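Local coordinates for agarase (Pseudoalteromonas fuliginea, PDB 6XJ9), which probably hydrolyses agarose, as a glycoside hydrolase of family GH50 from a marine bacterium, at residues Thr130-Leu135 / Trp164-Val169; Asp136-Ala141 / Arg209-Phe214. One frame throughout, in Å; residues are numbered along the deposited sequence.

Both contacts lie within the range assigned to the agarase CBM-like domain, about 10 Å apart between centres; interaction 1 uses strand 128-134 and the end of the long loop after it, interaction 2 the start of that loop. Interaction 1 is the more buried: a parallel strand pairing opens strand 169-174 beside strand 128-134, with backbone hydrogen bonds and ring packing. Interaction 2, at the surface, joins the loop after strand 128-134 to the residues that follow the end of strand 199-210 and relies on side chains around a histidine ring. Two salt bridges tie the contacts together, Glu168 to Arg209 and Lys134 to Asp139, and Trp164 of the first packs against His138 of the second.

Interaction 1 of 2, residues Thr130-Leu135 / Trp164-Val169; sequences TYYAKL and WESDEV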
loop_
_atom_site.group_PDB
_atom_site.type_symbol
_atom_site.label_atom_id
_atom_site.label_comp_id
_atom_site.label_asym_id
_atom_site.label_seq_id
_atom_site.Cartn_x
_atom_site.Cartn_y
_atom_site.Cartn_z
ATOM N N THR A 130 -12.232 -19.294 1.019
ATOM C CA THR A 130 -13.551 -19.705 0.567
ATOM C C THR A 130 -14.356 -18.477 0.153
ATOM O O THR A 130 -14.419 -17.483 0.878
ATOM C CB THR A 130 -14.240 -20.642 1.570
ATOM O OG1 THR A 130 -13.505 -21.865 1.562
ATOM C CG2 THR A 130 -15.671 -20.959 1.195
ATOM N N TYR A 131 -14.946 -18.579 -1.042
ATOM C CA TYR A 131 -15.811 -17.574 -1.635
ATOM C C TYR A 131 -17.184 -18.201 -1.818
ATOM O O TYR A 131 -17.298 -19.277 -2.403
ATOM C CB TYR A 131 -15.218 -17.100 -2.964
ATOM C CG TYR A 131 -13.826 -16.552 -2.798
ATOM C CD1 TYR A 131 -12.725 -17.396 -2.711
ATOM C CD2 TYR A 131 -13.617 -15.187 -2.662
ATOM C CE1 TYR A 131 -11.446 -16.893 -2.518
ATOM C CE2 TYR A 131 -12.348 -14.671 -2.467
ATOM C CZ TYR A 131 -11.259 -15.524 -2.404
ATOM O OH TYR A 131 -10.017 -14.991 -2.215
ATOM N N TYR A 132 -18.218 -17.546 -1.285
ATOM C CA TYR A 132 -19.524 -18.182 -1.291
ATOM C C TYR A 132 -20.587 -17.235 -1.841
ATOM O O TYR A 132 -20.451 -16.012 -1.786
ATOM C CB TYR A 132 -19.850 -18.733 0.099
ATOM C CG TYR A 132 -20.084 -17.661 1.130
ATOM C CD1 TYR A 132 -21.304 -16.999 1.206
ATOM C CD2 TYR A 132 -19.089 -17.304 2.027
ATOM C CE1 TYR A 132 -21.530 -16.004 2.142
ATOM C CE2 TYR A 132 -19.305 -16.313 2.976
ATOM C CZ TYR A 132 -20.528 -15.664 3.029
ATOM O OH TYR A 132 -20.759 -14.686 3.954
ATOM N N ALA A 133 -21.641 -17.834 -2.394
ATOM C CA ALA A 133 -22.801 -17.121 -2.885
ATOM C C ALA A 133 -24.049 -17.848 -2.393
ATOM O O ALA A 133 -24.249 -19.011 -2.731
ATOM C CB ALA A 133 -22.740 -17.081 -4.394
ATOM N N LYS A 134 -24.858 -17.167 -1.571
ATOM C CA LYS A 134 -26.094 -17.733 -1.048
ATOM C C LYS A 134 -27.074 -17.895 -2.203
ATOM O O LYS A 134 -27.292 -16.956 -2.963
ATOM C CB LYS A 134 -26.729 -16.815 0.005
ATOM C CG LYS A 134 -26.045 -16.762 1.367
ATOM C CD LYS A 134 -26.586 -15.652 2.262
ATOM C CE LYS A 134 -26.374 -14.267 1.694
ATOM N NZ LYS A 134 -26.207 -13.229 2.740
ATOM N N LEU A 135 -27.653 -19.093 -2.334
ATOM C CA LEU A 135 -28.563 -19.358 -3.437
ATOM C C LEU A 135 -30.005 -19.343 -2.940
ATOM O O LEU A 135 -30.924 -19.170 -3.732
ATOM C CB LEU A 135 -28.186 -20.685 -4.111
ATOM C CG LEU A 135 -26.887 -20.636 -4.920
ATOM C CD1 LEU A 135 -26.603 -21.949 -5.638
ATOM C CD2 LEU A 135 -26.908 -19.481 -5.906
ATOM N N TRP A 164 -23.813 -13.737 8.123
ATOM C CA TRP A 164 -23.091 -14.365 9.215
ATOM C C TRP A 164 -21.633 -13.933 9.149
ATOM O O TRP A 164 -21.133 -13.610 8.074
ATOM C CB TRP A 164 -23.255 -15.894 9.191
ATOM C CG TRP A 164 -22.614 -16.560 8.012
ATOM C CD1 TRP A 164 -21.310 -16.951 7.899
ATOM C CD2 TRP A 164 -23.245 -16.910 6.765
ATOM N NE1 TRP A 164 -21.094 -17.525 6.674
ATOM C CE2 TRP A 164 -22.260 -17.515 5.958
ATOM C CE3 TRP A 164 -24.540 -16.772 6.252
ATOM C CZ2 TRP A 164 -22.533 -17.986 4.674
ATOM C CZ3 TRP A 164 -24.813 -17.246 4.987
ATOM C CH2 TRP A 164 -23.823 -17.847 4.210
ATOM N N GLU A 165 -20.961 -13.937 10.308
ATOM C CA GLU A 165 -19.558 -13.565 10.395
ATOM C C GLU A 165 -18.709 -14.801 10.096
ATOM O O GLU A 165 -19.021 -15.897 10.568
ATOM C CB GLU A 165 -19.272 -12.997 11.789
ATOM C CG GLU A 165 -17.886 -12.381 11.931
ATOM N N SER A 166 -17.637 -14.629 9.305
ATOM C CA SER A 166 -16.806 -15.763 8.928
ATOM C C SER A 166 -15.433 -15.323 8.432
ATOM O O SER A 166 -15.163 -14.137 8.241
ATOM C CB SER A 166 -17.490 -16.670 7.918
ATOM O OG SER A 166 -17.734 -15.998 6.689
ATOM N N ASP A 167 -14.579 -16.324 8.211
ATOM C CA ASP A 167 -13.257 -16.126 7.646
ATOM C C ASP A 167 -13.317 -16.275 6.123
ATOM O O ASP A 167 -12.293 -16.498 5.485
ATOM C CB ASP A 167 -12.241 -17.048 8.331
ATOM C CG ASP A 167 -12.340 -18.519 7.948
ATOM O OD1 ASP A 167 -13.415 -18.941 7.510
ATOM O OD2 ASP A 167 -11.325 -19.239 8.096
ATOM N N GLU A 168 -14.519 -16.142 5.549
ATOM C CA GLU A 168 -14.750 -16.424 4.138
ATOM C C GLU A 168 -15.183 -15.136 3.445
ATOM O O GLU A 168 -15.404 -14.120 4.102
ATOM C CB GLU A 168 -15.820 -17.510 3.974
ATOM C CG GLU A 168 -15.448 -18.841 4.618
ATOM C CD GLU A 168 -16.456 -19.977 4.491
ATOM O OE1 GLU A 168 -17.638 -19.701 4.197
ATOM O OE2 GLU A 168 -16.053 -21.152 4.679
ATOM N N VAL A 169 -15.344 -15.200 2.119
ATOM C CA VAL A 169 -15.643 -14.019 1.328
ATOM C C VAL A 169 -16.913 -14.253 0.517
ATOM O O VAL A 169 -16.974 -15.145 -0.333
ATOM C CB VAL A 169 -14.475 -13.660 0.389
ATOM C CG1 VAL A 169 -14.726 -12.328 -0.312
ATOM C CG2 VAL A 169 -13.139 -13.664 1.115
#
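The rings of Tyr132 and Trp164 arrive from opposite directions and lie nearly parallel, their planes 20° apart, but slid so far that they barely overlap. Trp164 CZ2 sits over one face of the tyrosine, 3.4 Å from Tyr132 CE1, while the tyrosine hydroxyl lies over the indole near its rim. In Tyr132, CG stands between the backbone N and the carbonyl carbon (chi1 69°), which raises the ring toward the tryptophan. Lys134 runs past the indole the opposite way, its CD 3.6 Å from Trp164 CZ3, and its ammonium goes on to Asp139 and Thr163.

Glu168 crosses the Tyr132 side chain at about a right angle, its CB at the ring edge. It also runs alongside Thr130, whose CG2 is 3.5 Å from Glu168 OE2, and its carboxylate forms a salt bridge with Arg209. On the other face of the sheet Tyr131 and Val169 point the same way, with Tyr131 CD2 3.5 Å from Val169 CB.

Between these two layers the backbones form a parallel beta bridge: Val169 N donates to Thr130 O (2.8 Å), and Tyr132 N to Val169 O (2.9 Å). Strand 169-174 thus begins next to strand 128-134 in the CBM-like domain. Backbone bonds fix the register, dispersion between rings and methylenes fills the contact, and the charged ends of Lys134 and Glu168 are paired with partners beyond it, which probably offsets their charge.

Interaction 2 of 2, residues Asp136-Ala141 / Arg209-Phe214; sequences DGHDLA and RKNPQF
Two groups enclose the imidazole of His138, Asn211 and Phe214 lying over opposite faces. The pair with Phe214 is edge-to-face: the phenyl edge is turned to the histidine face, with the planes at 61° and the centroids 5.0 Å apart. Phe214 CD1 comes within 3.5 Å of His138 CG. CG of Phe214 is anti to the backbone N (chi1 179°), a setting that carries the phenyl along the histidine side chain, past its CB. Trp164 also meets the histidine, with the two ring planes close to perpendicular.

CH-pi contacts reinforce both faces. Phe214 CB stands 3.8 Å from the imidazole centroid, and Asn211 CB approaches the other face at 3.9 Å, somewhat farther off the normal.

These residues join the loop that leaves strand 128-134 to the segment where the chain leaves strand 199-210, both in the CBM-like domain. Gly137, with a positive phi, lets the loop turn ahead of His138, and Leu140 N returns a backbone hydrogen bond to Gly137 O.

Among the polar contacts, Pro212 O lies at the edge of the imidazole, in the ring plane, 3.0 Å from His138 CE1, while ND1 is hydrogen-bonded to Thr163, which helps to fix the rotation of the ring. The Asn211 amide lies over one face instead, its plane 58° from that of the imidazole, and reaches back to bring Asn211 ND2 to 3.0 Å from Asp136 O. Hydrogen bonds to Asn90 through OD1 and to Asp88 through ND2 hold this amide in place.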
loop_
_atom_site.group_PDB
_atom_site.type_symbol
_atom_site.label_atom_id
_atom_site.label_comp_id
_atom_site.label_asym_id
_atom_site.label_seq_id
_atom_site.Cartn_x
_atom_site.Cartn_y
_atom_site.Cartn_z
ATOM N N ASP A 136 -30.176 -19.503 -1.623
ATOM C CA ASP A 136 -31.486 -19.563 -0.991
ATOM C C ASP A 136 -31.330 -19.252 0.494
ATOM O O ASP A 136 -30.336 -19.633 1.106
ATOM C CB ASP A 136 -32.143 -20.935 -1.183
ATOM C CG ASP A 136 -33.460 -21.099 -0.432
ATOM O OD1 ASP A 136 -34.502 -20.674 -0.966
ATOM O OD2 ASP A 136 -33.428 -21.643 0.687
ATOM N N GLY A 137 -32.319 -18.547 1.051
ATOM C CA GLY A 137 -32.380 -18.300 2.483
ATOM C C GLY A 137 -31.788 -16.946 2.866
ATOM O O GLY A 137 -31.283 -16.216 2.010
ATOM N N HIS A 138 -31.863 -16.631 4.167
ATOM C CA HIS A 138 -31.280 -15.420 4.731
ATOM C C HIS A 138 -31.905 -14.184 4.078
ATOM O O HIS A 138 -33.128 -14.085 4.000
ATOM C CB HIS A 138 -29.740 -15.503 4.716
ATOM C CG HIS A 138 -29.176 -16.466 5.711
ATOM N ND1 HIS A 138 -27.911 -16.321 6.247
ATOM C CD2 HIS A 138 -29.698 -17.574 6.288
ATOM C CE1 HIS A 138 -27.674 -17.303 7.096
ATOM N NE2 HIS A 138 -28.755 -18.086 7.144
ATOM N N ASP A 139 -31.065 -13.263 3.588
ATOM C CA ASP A 139 -31.541 -11.972 3.109
ATOM C C ASP A 139 -32.162 -12.084 1.714
ATOM O O ASP A 139 -32.927 -11.206 1.315
ATOM C CB ASP A 139 -30.483 -10.870 3.245
ATOM C CG ASP A 139 -29.143 -11.151 2.577
ATOM O OD1 ASP A 139 -28.817 -12.345 2.359
ATOM O OD2 ASP A 139 -28.415 -10.165 2.298
ATOM N N LEU A 140 -31.846 -13.169 0.989
ATOM C CA LEU A 140 -32.377 -13.419 -0.345
ATOM C C LEU A 140 -33.895 -13.578 -0.296
ATOM O O LEU A 140 -34.593 -13.120 -1.201
ATOM C CB LEU A 140 -31.725 -14.678 -0.927
ATOM C CG LEU A 140 -30.524 -14.445 -1.843
ATOM C CD1 LEU A 140 -29.270 -14.123 -1.035
ATOM C CD2 LEU A 140 -30.292 -15.651 -2.743
ATOM N N ALA A 141 -34.379 -14.244 0.763
ATOM C CA ALA A 141 -35.789 -14.538 0.963
ATOM C C ALA A 141 -36.556 -13.249 1.292
ATOM O O ALA A 141 -36.278 -12.665 2.364
ATOM C CB ALA A 141 -35.942 -15.574 2.051
ATOM N N ARG A 209 -23.445 -25.868 0.494
ATOM C CA ARG A 209 -23.365 -25.955 1.945
ATOM C C ARG A 209 -24.594 -25.311 2.572
ATOM O O ARG A 209 -25.164 -24.382 2.007
ATOM C CB ARG A 209 -22.123 -25.244 2.493
ATOM C CG ARG A 209 -20.835 -25.509 1.726
ATOM C CD ARG A 209 -19.674 -24.750 2.337
ATOM N NE ARG A 209 -19.903 -23.309 2.349
ATOM C CZ ARG A 209 -19.065 -22.425 2.880
ATOM N NH1 ARG A 209 -17.946 -22.841 3.450
ATOM N NH2 ARG A 209 -19.351 -21.134 2.846
ATOM N N LYS A 210 -24.967 -25.808 3.758
ATOM C CA LYS A 210 -26.005 -25.194 4.573
ATOM C C LYS A 210 -25.483 -23.854 5.085
ATOM O O LYS A 210 -24.372 -23.781 5.598
ATOM C CB LYS A 210 -26.366 -26.101 5.762
ATOM C CG LYS A 210 -26.785 -27.525 5.412
ATOM N N ASN A 211 -26.296 -22.804 4.960
ATOM C CA ASN A 211 -25.949 -21.496 5.501
ATOM C C ASN A 211 -25.827 -21.595 7.020
ATOM O O ASN A 211 -26.659 -22.228 7.669
ATOM C CB ASN A 211 -26.987 -20.431 5.133
ATOM C CG ASN A 211 -27.035 -20.126 3.652
ATOM O OD1 ASN A 211 -26.052 -20.327 2.948
ATOM N ND2 ASN A 211 -28.167 -19.644 3.170
ATOM N N PRO A 212 -24.788 -20.987 7.639
ATOM C CA PRO A 212 -24.717 -20.888 9.100
ATOM C C PRO A 212 -25.903 -20.090 9.647
ATOM O O PRO A 212 -26.668 -19.512 8.877
ATOM C CB PRO A 212 -23.397 -20.139 9.347
ATOM C CG PRO A 212 -22.586 -20.358 8.081
ATOM C CD PRO A 212 -23.613 -20.406 6.968
ATOM N N GLN A 213 -26.040 -20.057 10.978
ATOM C CA GLN A 213 -27.105 -19.332 11.655
ATOM C C GLN A 213 -27.208 -17.900 11.119
ATOM O O GLN A 213 -26.200 -17.201 11.030
ATOM C CB GLN A 213 -26.838 -19.329 13.163
ATOM C CG GLN A 213 -28.021 -18.856 14.000
ATOM C CD GLN A 213 -27.690 -18.683 15.467
ATOM O OE1 GLN A 213 -26.678 -19.175 15.966
ATOM N NE2 GLN A 213 -28.548 -17.969 16.177
ATOM N N PHE A 214 -28.438 -17.496 10.761
ATOM C CA PHE A 214 -28.786 -16.161 10.286
ATOM C C PHE A 214 -28.569 -15.129 11.394
ATOM O O PHE A 214 -29.207 -15.201 12.436
ATOM C CB PHE A 214 -30.240 -16.148 9.795
ATOM C CG PHE A 214 -30.750 -14.822 9.283
ATOM C CD1 PHE A 214 -30.156 -14.196 8.194
ATOM C CD2 PHE A 214 -31.822 -14.192 9.896
ATOM C CE1 PHE A 214 -30.614 -12.970 7.733
ATOM C CE2 PHE A 214 -32.285 -12.968 9.434
ATOM C CZ PHE A 214 -31.681 -12.358 8.352
#